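PDB 3BQW: putative capsid protein of prophage from Escherichia coli CFT073, which is of unknown function but probably serves as a major capsid protein that assembles into the phage head shell. Local coordinates for residues I22-F27 with Q128-K133; L30-F35 with A134-L139. All blocks are in the same frame, centred on the assembly; numbering follows the deposited sequence.

Contact 1 of 2, residues I22-F27 with Q128-K133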
loop_
_atom_site.group_PDB
_atom_site.type_symbol
_atom_site.label_atom_id
_atom_site.label_comp_id
_atom_site.label_asym_id
_atom_site.label_seq_id
_atom_site.Cartn_x
_atom_site.Cartn_y
_atom_site.Cartn_z
ATOM N N ILE A 22 9.270 2.035 15.931
ATOM C CA ILE A 22 9.737 1.189 14.833
ATOM C C ILE A 22 9.044 1.678 13.553
ATOM O O ILE A 22 7.827 1.574 13.428
ATOM C CB ILE A 22 9.503 -0.322 15.140
ATOM C CG1 ILE A 22 10.277 -0.717 16.418
ATOM C CG2 ILE A 22 9.941 -1.212 13.973
ATOM C CD1 ILE A 22 9.584 -1.746 17.268
ATOM N N ALA A 23 9.843 2.236 12.639
ATOM C CA ALA A 23 9.381 2.860 11.397
ATOM C C ALA A 23 8.458 1.943 10.617
ATOM O O ALA A 23 7.424 2.379 10.113
ATOM C CB ALA A 23 10.590 3.264 10.518
ATOM N N GLU A 24 8.825 0.663 10.560
ATOM C CA GLU A 24 8.046 -0.349 9.840
ATOM C C GLU A 24 6.636 -0.435 10.376
ATOM O O GLU A 24 5.741 -0.863 9.667
ATOM C CB GLU A 24 8.683 -1.754 9.941
ATOM C CG GLU A 24 9.978 -1.925 9.163
ATOM C CD GLU A 24 11.208 -1.471 9.918
ATOM O OE1 GLU A 24 11.094 -0.823 10.995
ATOM O OE2 GLU A 24 12.311 -1.752 9.411
ATOM N N PHE A 25 6.454 -0.061 11.642
ATOM C CA PHE A 25 5.150 -0.144 12.278
ATOM C C PHE A 25 4.402 1.186 12.193
ATOM O O PHE A 25 3.203 1.188 11.955
ATOM C CB PHE A 25 5.262 -0.625 13.734
ATOM C CG PHE A 25 5.984 -1.961 13.902
ATOM C CD1 PHE A 25 6.111 -2.865 12.849
ATOM C CD2 PHE A 25 6.505 -2.321 15.134
ATOM C CE1 PHE A 25 6.742 -4.072 13.020
ATOM C CE2 PHE A 25 7.143 -3.540 15.306
ATOM C CZ PHE A 25 7.255 -4.415 14.253
ATOM N N LYS A 26 5.082 2.312 12.350
ATOM C CA LYS A 26 4.344 3.557 12.416
ATOM C C LYS A 26 4.042 4.189 11.025
ATOM O O LYS A 26 3.073 4.948 10.891
ATOM C CB LYS A 26 4.996 4.537 13.410
ATOM C CG LYS A 26 5.890 5.595 12.836
ATOM C CD LYS A 26 6.510 6.495 13.947
ATOM C CE LYS A 26 5.678 7.762 14.284
ATOM N NZ LYS A 26 6.441 8.731 15.203
ATOM N N PHE A 27 4.845 3.861 10.007
ATOM C CA PHE A 27 4.648 4.405 8.663
ATOM C C PHE A 27 4.211 3.337 7.678
ATOM O O PHE A 27 4.479 2.162 7.866
ATOM C CB PHE A 27 5.933 5.062 8.145
ATOM C CG PHE A 27 6.550 6.027 9.117
ATOM C CD1 PHE A 27 5.806 7.067 9.638
ATOM C CD2 PHE A 27 7.875 5.903 9.491
ATOM C CE1 PHE A 27 6.366 7.964 10.549
ATOM C CE2 PHE A 27 8.444 6.795 10.393
ATOM C CZ PHE A 27 7.680 7.829 10.921
ATOM N N GLN A 128 7.526 -9.358 8.093
ATOM C CA GLN A 128 6.136 -9.764 7.855
ATOM C C GLN A 128 5.172 -8.573 7.739
ATOM O O GLN A 128 4.321 -8.540 6.873
ATOM C CB GLN A 128 5.676 -10.757 8.920
ATOM C CG GLN A 128 6.292 -12.114 8.711
ATOM C CD GLN A 128 6.206 -12.989 9.933
ATOM O OE1 GLN A 128 5.504 -12.677 10.899
ATOM N NE2 GLN A 128 6.937 -14.090 9.910
ATOM N N ILE A 129 5.328 -7.576 8.600
ATOM C CA ILE A 129 4.540 -6.344 8.469
ATOM C C ILE A 129 4.859 -5.611 7.159
ATOM O O ILE A 129 3.967 -5.099 6.507
ATOM C CB ILE A 129 4.752 -5.412 9.675
ATOM C CG1 ILE A 129 4.256 -6.086 10.959
ATOM C CG2 ILE A 129 4.032 -4.084 9.467
ATOM C CD1 ILE A 129 2.821 -6.479 10.954
ATOM N N ASN A 130 6.125 -5.579 6.767
ATOM C CA ASN A 130 6.509 -4.958 5.528
ATOM C C ASN A 130 5.785 -5.628 4.374
ATOM O O ASN A 130 5.415 -4.963 3.432
ATOM C CB ASN A 130 8.026 -5.072 5.250
ATOM C CG ASN A 130 8.891 -4.139 6.101
ATOM O OD1 ASN A 130 10.111 -4.316 6.133
ATOM N ND2 ASN A 130 8.293 -3.165 6.782
ATOM N N ALA A 131 5.666 -6.952 4.416
ATOM C CA ALA A 131 5.041 -7.698 3.341
ATOM C C ALA A 131 3.527 -7.464 3.290
ATOM O O ALA A 131 2.935 -7.435 2.205
ATOM C CB ALA A 131 5.335 -9.169 3.483
ATOM N N ILE A 132 2.899 -7.362 4.464
ATOM C CA ILE A 132 1.483 -7.078 4.556
ATOM C C ILE A 132 1.224 -5.664 4.044
ATOM O O ILE A 132 0.258 -5.453 3.325
ATOM C CB ILE A 132 0.935 -7.273 6.007
ATOM C CG1 ILE A 132 0.988 -8.765 6.412
ATOM C CG2 ILE A 132 -0.518 -6.780 6.144
ATOM C CD1 ILE A 132 1.168 -9.004 7.966
ATOM N N LYS A 133 2.078 -4.699 4.419
ATOM C CA LYS A 133 1.900 -3.311 3.992
ATOM C C LYS A 133 2.147 -3.129 2.480
ATOM O O LYS A 133 1.538 -2.266 1.858
ATOM C CB LYS A 133 2.780 -2.357 4.794
ATOM C CG LYS A 133 2.285 -2.147 6.199
ATOM C CD LYS A 133 2.911 -1.016 6.892
ATOM C CE LYS A 133 2.329 -0.848 8.327
ATOM N NZ LYS A 133 3.200 0.061 9.143
HETATM O O HOH W 1 6.421 -1.486 7.010
#

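Contact 2 of 2, residues L30-F35 with A134-L139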
loop_
_atom_site.group_PDB
_atom_site.type_symbol
_atom_site.label_atom_id
_atom_site.label_comp_id
_atom_site.label_asym_id
_atom_site.label_seq_id
_atom_site.Cartn_x
_atom_site.Cartn_y
_atom_site.Cartn_z
ATOM N N LEU A 30 3.285 5.178 0.276
ATOM C CA LEU A 30 2.722 6.468 -0.111
ATOM C C LEU A 30 1.210 6.498 -0.415
ATOM O O LEU A 30 0.508 7.330 0.114
ATOM C CB LEU A 30 3.490 7.029 -1.309
ATOM C CG LEU A 30 3.094 8.451 -1.761
ATOM C CD1 LEU A 30 3.483 9.453 -0.739
ATOM C CD2 LEU A 30 3.666 8.768 -3.152
ATOM N N PHE A 31 0.732 5.636 -1.310
ATOM C CA PHE A 31 -0.692 5.638 -1.689
ATOM C C PHE A 31 -1.575 5.317 -0.491
ATOM O O PHE A 31 -2.599 5.977 -0.275
ATOM C CB PHE A 31 -0.956 4.696 -2.846
ATOM C CG PHE A 31 -0.592 5.273 -4.185
ATOM C CD1 PHE A 31 0.748 5.474 -4.543
ATOM C CD2 PHE A 31 -1.585 5.651 -5.088
ATOM C CE1 PHE A 31 1.087 6.010 -5.805
ATOM C CE2 PHE A 31 -1.247 6.199 -6.347
ATOM C CZ PHE A 31 0.090 6.370 -6.698
ATOM N N THR A 32 -1.130 4.358 0.330
ATOM C CA THR A 32 -1.807 4.054 1.563
ATOM C C THR A 32 -1.901 5.294 2.467
ATOM O O THR A 32 -2.991 5.650 2.972
ATOM C CB THR A 32 -1.127 2.928 2.293
ATOM O OG1 THR A 32 -1.069 1.774 1.430
ATOM C CG2 THR A 32 -1.888 2.607 3.594
ATOM N N THR A 33 -0.777 5.975 2.621
ATOM C CA THR A 33 -0.716 7.137 3.469
ATOM C C THR A 33 -1.547 8.323 2.953
ATOM O O THR A 33 -2.178 9.017 3.732
ATOM C CB THR A 33 0.745 7.546 3.668
ATOM O OG1 THR A 33 1.448 6.443 4.273
ATOM C CG2 THR A 33 0.849 8.787 4.584
ATOM N N LEU A 34 -1.512 8.589 1.654
ATOM C CA LEU A 34 -2.220 9.738 1.122
ATOM C C LEU A 34 -3.716 9.473 1.039
ATOM O O LEU A 34 -4.529 10.334 1.400
ATOM C CB LEU A 34 -1.694 10.098 -0.273
ATOM C CG LEU A 34 -0.302 10.727 -0.329
ATOM C CD1 LEU A 34 0.171 10.831 -1.754
ATOM C CD2 LEU A 34 -0.323 12.080 0.338
ATOM N N PHE A 35 -4.077 8.279 0.568
ATOM C CA PHE A 35 -5.427 8.047 0.081
ATOM C C PHE A 35 -6.218 6.994 0.868
ATOM O O PHE A 35 -7.430 6.882 0.689
ATOM C CB PHE A 35 -5.368 7.687 -1.432
ATOM C CG PHE A 35 -4.702 8.739 -2.280
ATOM C CD1 PHE A 35 -5.163 10.062 -2.263
ATOM C CD2 PHE A 35 -3.649 8.415 -3.117
ATOM C CE1 PHE A 35 -4.558 11.045 -3.028
ATOM C CE2 PHE A 35 -3.038 9.393 -3.898
ATOM C CZ PHE A 35 -3.495 10.713 -3.861
ATOM N N ALA A 134 3.045 -3.942 1.936
ATOM C CA ALA A 134 3.344 -4.012 0.523
ATOM C C ALA A 134 2.162 -4.535 -0.285
ATOM O O ALA A 134 1.828 -3.971 -1.316
ATOM C CB ALA A 134 4.571 -4.894 0.296
ATOM N N ARG A 135 1.516 -5.599 0.187
ATOM C CA ARG A 135 0.275 -6.070 -0.438
ATOM C C ARG A 135 -0.800 -5.001 -0.397
ATOM O O ARG A 135 -1.493 -4.785 -1.374
ATOM C CB ARG A 135 -0.226 -7.363 0.218
ATOM C CG ARG A 135 -1.679 -7.786 -0.191
ATOM C CD ARG A 135 -1.671 -8.603 -1.420
ATOM N NE ARG A 135 -0.814 -9.747 -1.175
ATOM C CZ ARG A 135 -0.248 -10.510 -2.102
ATOM N NH1 ARG A 135 -0.459 -10.288 -3.415
ATOM N NH2 ARG A 135 0.536 -11.520 -1.693
ATOM N N VAL A 136 -0.950 -4.336 0.732
ATOM C CA VAL A 136 -1.913 -3.271 0.842
ATOM C C VAL A 136 -1.634 -2.130 -0.151
ATOM O O VAL A 136 -2.577 -1.594 -0.740
ATOM C CB VAL A 136 -2.003 -2.736 2.294
ATOM C CG1 VAL A 136 -2.855 -1.488 2.373
ATOM C CG2 VAL A 136 -2.572 -3.791 3.210
ATOM N N GLU A 137 -0.365 -1.770 -0.337
ATOM C CA GLU A 137 0.009 -0.671 -1.244
ATOM C C GLU A 137 -0.251 -1.054 -2.674
ATOM O O GLU A 137 -0.681 -0.208 -3.465
ATOM C CB GLU A 137 1.484 -0.269 -1.070
ATOM C CG GLU A 137 2.020 0.834 -1.991
ATOM C CD GLU A 137 1.532 2.231 -1.645
ATOM O OE1 GLU A 137 0.643 2.367 -0.781
ATOM O OE2 GLU A 137 1.998 3.220 -2.282
ATOM N N TRP A 138 0.028 -2.314 -3.005
ATOM C CA TRP A 138 -0.258 -2.871 -4.312
ATOM C C TRP A 138 -1.754 -2.765 -4.599
ATOM O O TRP A 138 -2.157 -2.291 -5.640
ATOM C CB TRP A 138 0.201 -4.333 -4.367
ATOM C CG TRP A 138 -0.069 -5.018 -5.647
ATOM C CD1 TRP A 138 0.539 -4.773 -6.856
ATOM C CD2 TRP A 138 -1.009 -6.075 -5.877
ATOM N NE1 TRP A 138 0.023 -5.601 -7.812
ATOM C CE2 TRP A 138 -0.925 -6.416 -7.238
ATOM C CE3 TRP A 138 -1.927 -6.759 -5.060
ATOM C CZ2 TRP A 138 -1.718 -7.436 -7.811
ATOM C CZ3 TRP A 138 -2.702 -7.774 -5.611
ATOM C CH2 TRP A 138 -2.609 -8.090 -6.986
ATOM N N LEU A 139 -2.568 -3.196 -3.635
ATOM C CA LEU A 139 -3.998 -3.073 -3.735
ATOM C C LEU A 139 -4.423 -1.604 -3.859
ATOM O O LEU A 139 -5.278 -1.303 -4.649
ATOM C CB LEU A 139 -4.676 -3.738 -2.530
ATOM C CG LEU A 139 -4.684 -5.268 -2.521
ATOM C CD1 LEU A 139 -5.212 -5.806 -1.172
ATOM C CD2 LEU A 139 -5.468 -5.814 -3.668
#

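Contact 1 of 2, residues I22-F27 with Q128-K133
The phenyl ring of Phe25 carries the apolar part of this contact. CG2 of Ile22 lies over one of its faces, displaced toward the rim, while CE1 is the ring atom closest to Ile129, 3.8 Å from CG1, and the two side chains cross at about a right angle. Phe25 CG stands beside its own backbone N (chi1 -56°), which brings the ring back to Ile129 although its CB points away from the long helix. Tyr16 and Leu17 of helix 10-17 also reach this ring. The ring of Phe27 has CG of Lys26 over its centre. Two further flat groups, the Glu24 carboxylate and the Asn130 amide, lie nearly coplanar, 22° apart; here the closest approach is between Glu24 CG and Asn130 ND2, at 3.2 Å.

The polar part belongs to Lys133. Its chain runs extended beyond CG, so that NZ arrives at the C-terminal end of helix 23-26. There NZ donates to Glu24 O at 2.8 Å and to Phe27 O, likewise at 2.8 Å, with a weak third bond to Phe25 O. It stands above the carbonyl planes of Glu24 and Phe27, off their lone pairs. A water donates to Glu24 O and accepts a weak bond from Asn130 ND2, so this one carbonyl is linked to helix 113-146 both directly and through solvent.

Three main-chain oxygens, one of them weakly bonded, thus converge on a single ammonium group. Their partial negative charge would be expected to stabilise the protonated lysine, which in turn ties the C-terminal end of helix 23-26, where the chain leaves helical geometry at Phe27, to helix 113-146.

Contact 2 of 2, residues L30-F35 with A134-L139
Glu137 meets the start of helix 30-35 with its carboxylate, and the other side chains are arranged around that group. CG is anti to the backbone N (chi1 178°) and the chain bends at chi2, carrying the carboxylate to the backbone of Phe31 and Thr32. Each oxygen takes one amide through its syn lone pair: Phe31 N donates to Glu137 OE2 at 2.9 Å and Thr32 N to Glu137 OE1 at 2.9 Å, both fairly straight.

The side chain of Thr32 crosses that of Glu137 obliquely. With OG1 beside its own backbone N, the Thr32 hydroxyl donates from OG1 to Glu137 OE1 at 2.9 Å, nearly along the C-O axis, so OE1 accepts two bonds from one residue. Val136 CG1 lies 3.8 Å from Thr32 OG1. Phe31 lies at about a right angle to Glu137, its ring plane turned 70° from the carboxylate; Glu137 OE2 sits at the ring edge, 3.4 Å from Phe31 CD1. The ring extends past the carboxylate to pack on Ala140, Val141 and Val144 farther along helix 113-146 and makes an edge-to-face contact with Tyr262, whose hydroxyl makes a weak hydrogen bond with Glu137 OE2.

The buried carboxylate is therefore held by both oxygens, and the amides and the positive end of the helix dipole probably favour its ionised form. The short segments cross at 67° with their axes 8.6 Å apart. A carboxylate from a helix distant in sequence thus binds the first-turn amides of helix 30-35, fastening it to the C-terminal half of helix 113-146 in the interior of this capsid-family fold.

In the fold
Both contacts dock successive short helices of the N-terminal region, 23-26 and 30-35, onto adjoining turns of helix 113-146, with centres 12 Å apart. Contact 1 lies at the surface, its centre about 11 Å from the centre of the chain, and mixes an apolar patch with a lysine and a bridging water. Contact 2 is buried, its centre about 2 Å from that of the chain, and rests on direct hydrogen bonds. Their chemistry is complementary: a lysine, presumably protonated, meets carbonyls at the C-terminal end of the first helix, whereas a glutamate, probably ionised, meets amides at the N-terminal end of the second. Each charge would complement the polarity of the helix end it faces.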